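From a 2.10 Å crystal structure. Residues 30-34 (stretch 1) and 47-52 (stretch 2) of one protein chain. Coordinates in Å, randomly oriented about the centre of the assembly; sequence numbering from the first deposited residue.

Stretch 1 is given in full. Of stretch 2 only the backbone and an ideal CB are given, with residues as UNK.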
ATOM      1  N   GLY C  30     -33.106 -12.939  61.764  1.00 79.25           N
ATOM      2  CA  GLY C  30     -32.641 -11.577  61.530  1.00 76.69           C
ATOM      3  C   GLY C  30     -33.642 -10.488  61.844  1.00 77.74           C
ATOM      4  O   GLY C  30     -33.601  -9.436  61.198  1.00 76.23           O
ATOM      5  N   ASN C  31     -34.549 -10.725  62.834  1.00 74.54           N
ATOM      6  CA  ASN C  31     -35.615  -9.783  63.233  1.00 74.08           C
ATOM      7  C   ASN C  31     -35.038  -8.486  63.786  1.00 76.70           C
ATOM      8  O   ASN C  31     -34.799  -8.356  64.990  1.00 76.03           O
ATOM      9  CB  ASN C  31     -36.636 -10.400  64.209  1.00 76.98           C
ATOM     10  CG  ASN C  31     -37.301 -11.669  63.742  1.00 99.13           C
ATOM     11  OD1 ASN C  31     -37.178 -12.708  64.380  1.00 92.96           O
ATOM     12  ND2 ASN C  31     -38.001 -11.635  62.616  1.00 92.19           N
ATOM     13  N   LEU C  32     -34.789  -7.530  62.877  1.00 72.64           N
ATOM     14  CA  LEU C  32     -34.199  -6.230  63.188  1.00 70.64           C
ATOM     15  C   LEU C  32     -34.877  -5.108  62.396  1.00 74.90           C
ATOM     16  O   LEU C  32     -35.225  -5.279  61.220  1.00 75.52           O
ATOM     17  CB  LEU C  32     -32.693  -6.245  62.879  1.00 70.01           C
ATOM     18  CG  LEU C  32     -31.827  -7.286  63.589  1.00 73.57           C
ATOM     19  CD1 LEU C  32     -30.767  -7.811  62.672  1.00 72.90           C
ATOM     20  CD2 LEU C  32     -31.205  -6.720  64.846  1.00 75.46           C
ATOM     21  N   ALA C  33     -35.047  -3.953  63.052  1.00 70.29           N
ATOM     22  CA  ALA C  33     -35.643  -2.761  62.467  1.00 69.60           C
ATOM     23  C   ALA C  33     -34.859  -1.528  62.923  1.00 71.92           C
ATOM     24  O   ALA C  33     -34.631  -1.360  64.126  1.00 70.26           O
ATOM     25  CB  ALA C  33     -37.107  -2.648  62.891  1.00 70.94           C
ATOM     26  N   LEU C  34     -34.423  -0.687  61.964  1.00 68.91           N
ATOM     27  CA  LEU C  34     -33.704   0.546  62.279  1.00 68.71           C
ATOM     28  C   LEU C  34     -34.598   1.748  62.024  1.00 76.86           C
ATOM     29  O   LEU C  34     -35.197   1.847  60.953  1.00 78.00           O
ATOM     30  CB  LEU C  34     -32.375   0.668  61.492  1.00 67.90           C
ATOM     31  CG  LEU C  34     -31.433   1.831  61.899  1.00 70.82           C
ATOM     32  CD1 LEU C  34     -30.742   1.560  63.244  1.00 69.70           C
ATOM     33  CD2 LEU C  34     -30.419   2.110  60.827  1.00 70.88           C
ATOM     34  N   UNK C  47     -42.803  -3.938  56.198  1.00100.28           N
ATOM     35  CA  UNK C  47     -41.555  -4.662  55.947  1.00 99.17           C
ATOM     36  C   UNK C  47     -41.340  -5.715  57.051  1.00 99.68           C
ATOM     37  O   UNK C  47     -40.822  -6.799  56.774  1.00 99.79           O
ATOM     38  CB  UNK C  47     -40.372  -3.694  55.884  1.00 99.17           C
ATOM     39  N   UNK C  48     -41.748  -5.395  58.298  1.00 93.30           N
ATOM     40  CA  UNK C  48     -41.600  -6.270  59.463  1.00 91.38           C
ATOM     41  C   UNK C  48     -42.946  -6.552  60.136  1.00 93.72           C
ATOM     42  O   UNK C  48     -43.334  -5.814  61.049  1.00 92.54           O
ATOM     43  CB  UNK C  48     -40.636  -5.642  60.472  1.00 91.38           C
ATOM     44  N   UNK C  49     -43.676  -7.616  59.712  1.00 90.39           N
ATOM     45  CA  UNK C  49     -44.968  -7.915  60.351  1.00 90.59           C
ATOM     46  C   UNK C  49     -44.802  -8.358  61.805  1.00 92.03           C
ATOM     47  O   UNK C  49     -45.631  -7.993  62.636  1.00 91.74           O
ATOM     48  CB  UNK C  49     -45.704  -9.002  59.565  1.00 90.59           C
ATOM     49  N   UNK C  50     -43.688  -9.070  62.121  1.00 86.64           N
ATOM     50  CA  UNK C  50     -43.329  -9.559  63.462  1.00 85.17           C
ATOM     51  C   UNK C  50     -43.380  -8.482  64.572  1.00 84.77           C
ATOM     52  O   UNK C  50     -43.587  -8.829  65.734  1.00 83.15           O
ATOM     53  CB  UNK C  50     -41.921 -10.155  63.412  1.00 85.17           C
ATOM     54  N   UNK C  51     -43.173  -7.191  64.208  1.00 79.37           N
ATOM     55  CA  UNK C  51     -43.185  -6.044  65.125  1.00 77.32           C
ATOM     56  C   UNK C  51     -44.459  -5.976  65.967  1.00 82.02           C
ATOM     57  O   UNK C  51     -44.388  -5.849  67.192  1.00 81.48           O
ATOM     58  CB  UNK C  51     -43.028  -4.744  64.333  1.00 77.32           C
ATOM     59  N   UNK C  52     -45.620  -6.075  65.304  1.00 79.78           N
ATOM     60  CA  UNK C  52     -46.940  -5.962  65.915  1.00 80.68           C
ATOM     61  C   UNK C  52     -47.328  -7.139  66.847  1.00 86.31           C
ATOM     62  O   UNK C  52     -48.152  -6.943  67.744  1.00 86.62           O
ATOM     63  CB  UNK C  52     -47.983  -5.837  64.803  1.00 80.68           C
TER

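Position 47 has helical backbone angles, -80/-35, and its ideal CB finds nothing of stretch 1 within 5.5 Å. Almost any residue compatible with a helix would do. The deposited residue is Glu47, whose side chain stays clear of stretch 1.

At position 48 the chain leaves helical angles, with phi/psi of -123/89, and CA-to-CB turns toward stretch 1. The ideal CB lies 5.2 Å from Ala33 CB and 5.5 Å from Leu32 O, so the site offers a small methyl surface beside a backbone carbonyl. A short or medium side chain suits it, either apolar to cover the methyl or polar to lie near the carbonyl. Asn48 occupies it. Its side chain covers part of Leu32 and Ala33 without a hydrogen bond to either; the orientation of its amide is uncertain, so the contact is best read as packing.

Position 49 points out of reach of stretch 1. Its phi of -67 permits proline, though many other residues would fit. The deposited Pro49 makes no contact across the stretches, but its carbonyl accepts a backbone hydrogen bond, from N of position 52 to Pro49 O at 3.3 Å.

Position 50 is the one with most to reach. CA-to-CB points toward stretch 1, and the ideal CB is 4.3 Å from Asn31 ND2. Beyond it lies the extended backbone from Asn31 to Ala33, with the Asn31 side chain beside the path. A long side chain could follow that backbone, and a flat one could also lie against Asn31; aromatic residues, methionine or arginine are all plausible. Trp50 fills the site, with chi1 p and chi2 -95°. Asn31 sits over one face of the indole: its CB is 3.8 Å from the centroid of the six-membered ring, only 15° off the normal, a CH-pi contact, while Asn31 ND2 comes within 3.4 Å of Trp50 CD1. Farther along, Trp50 CZ2 lies 3.5 Å from Leu32 N, and the ring's edge meets Ala33, with Trp50 CZ2 4.4 Å from Ala33 N.

At position 51 CA-to-CB points sideways, and no atom of stretch 1 lies within 5.5 Å of the ideal CB. Only a side chain with some length could come back to the Ala33 methyl; leucine, methionine or isoleucine would suit. Leu51, chi1 m and chi2 t, brings its CD2 to 4.3 Å from Ala33 CB.

Position 52 faces open space as far as stretch 1 is concerned, and a polar residue is as acceptable as any. Lys52 extends well clear.

Stretch 2 (47-52) ENPWLK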
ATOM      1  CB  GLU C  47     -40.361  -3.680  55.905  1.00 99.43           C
ATOM      2  CG  GLU C  47     -40.214  -2.905  54.597  1.00115.82           C
ATOM      3  CD  GLU C  47     -39.366  -1.638  54.600  1.00143.74           C
ATOM      4  OE1 GLU C  47     -38.852  -1.246  55.673  1.00139.24           O
ATOM      5  OE2 GLU C  47     -39.228  -1.027  53.514  1.00141.38           O
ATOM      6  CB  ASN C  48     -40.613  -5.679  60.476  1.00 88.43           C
ATOM      7  CG  ASN C  48     -39.331  -5.173  59.893  1.00 94.75           C
ATOM      8  OD1 ASN C  48     -39.111  -3.959  59.784  1.00 82.85           O
ATOM      9  ND2 ASN C  48     -38.467  -6.096  59.498  1.00 84.83           N
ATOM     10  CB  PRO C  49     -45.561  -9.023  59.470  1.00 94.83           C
ATOM     11  CG  PRO C  49     -44.711  -9.054  58.227  1.00 99.41           C
ATOM     12  CD  PRO C  49     -43.367  -8.598  58.655  1.00 92.80           C
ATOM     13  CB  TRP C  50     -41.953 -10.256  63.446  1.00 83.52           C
ATOM     14  CG  TRP C  50     -40.814  -9.362  63.055  1.00 83.15           C
ATOM     15  CD1 TRP C  50     -40.283  -9.213  61.807  1.00 86.16           C
ATOM     16  CD2 TRP C  50     -40.065  -8.489  63.919  1.00 81.37           C
ATOM     17  NE1 TRP C  50     -39.242  -8.311  61.839  1.00 84.16           N
ATOM     18  CE2 TRP C  50     -39.097  -7.839  63.119  1.00 84.67           C
ATOM     19  CE3 TRP C  50     -40.118  -8.191  65.296  1.00 81.93           C
ATOM     20  CZ2 TRP C  50     -38.192  -6.903  63.646  1.00 82.45           C
ATOM     21  CZ3 TRP C  50     -39.227  -7.263  65.814  1.00 82.07           C
ATOM     22  CH2 TRP C  50     -38.266  -6.644  64.999  1.00 81.88           C
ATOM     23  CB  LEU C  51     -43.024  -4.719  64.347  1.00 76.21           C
ATOM     24  CG  LEU C  51     -41.651  -4.381  63.779  1.00 79.34           C
ATOM     25  CD1 LEU C  51     -41.755  -3.260  62.761  1.00 79.23           C
ATOM     26  CD2 LEU C  51     -40.672  -3.972  64.877  1.00 80.27           C
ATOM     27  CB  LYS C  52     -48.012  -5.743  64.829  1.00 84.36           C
ATOM     28  CG  LYS C  52     -47.813  -4.449  64.024  1.00 94.93           C
ATOM     29  CD  LYS C  52     -48.889  -4.232  62.956  1.00104.76           C
ATOM     30  CE  LYS C  52     -50.036  -3.369  63.443  1.00111.83           C
ATOM     31  NZ  LYS C  52     -51.064  -3.164  62.392  1.00117.57           N
TER
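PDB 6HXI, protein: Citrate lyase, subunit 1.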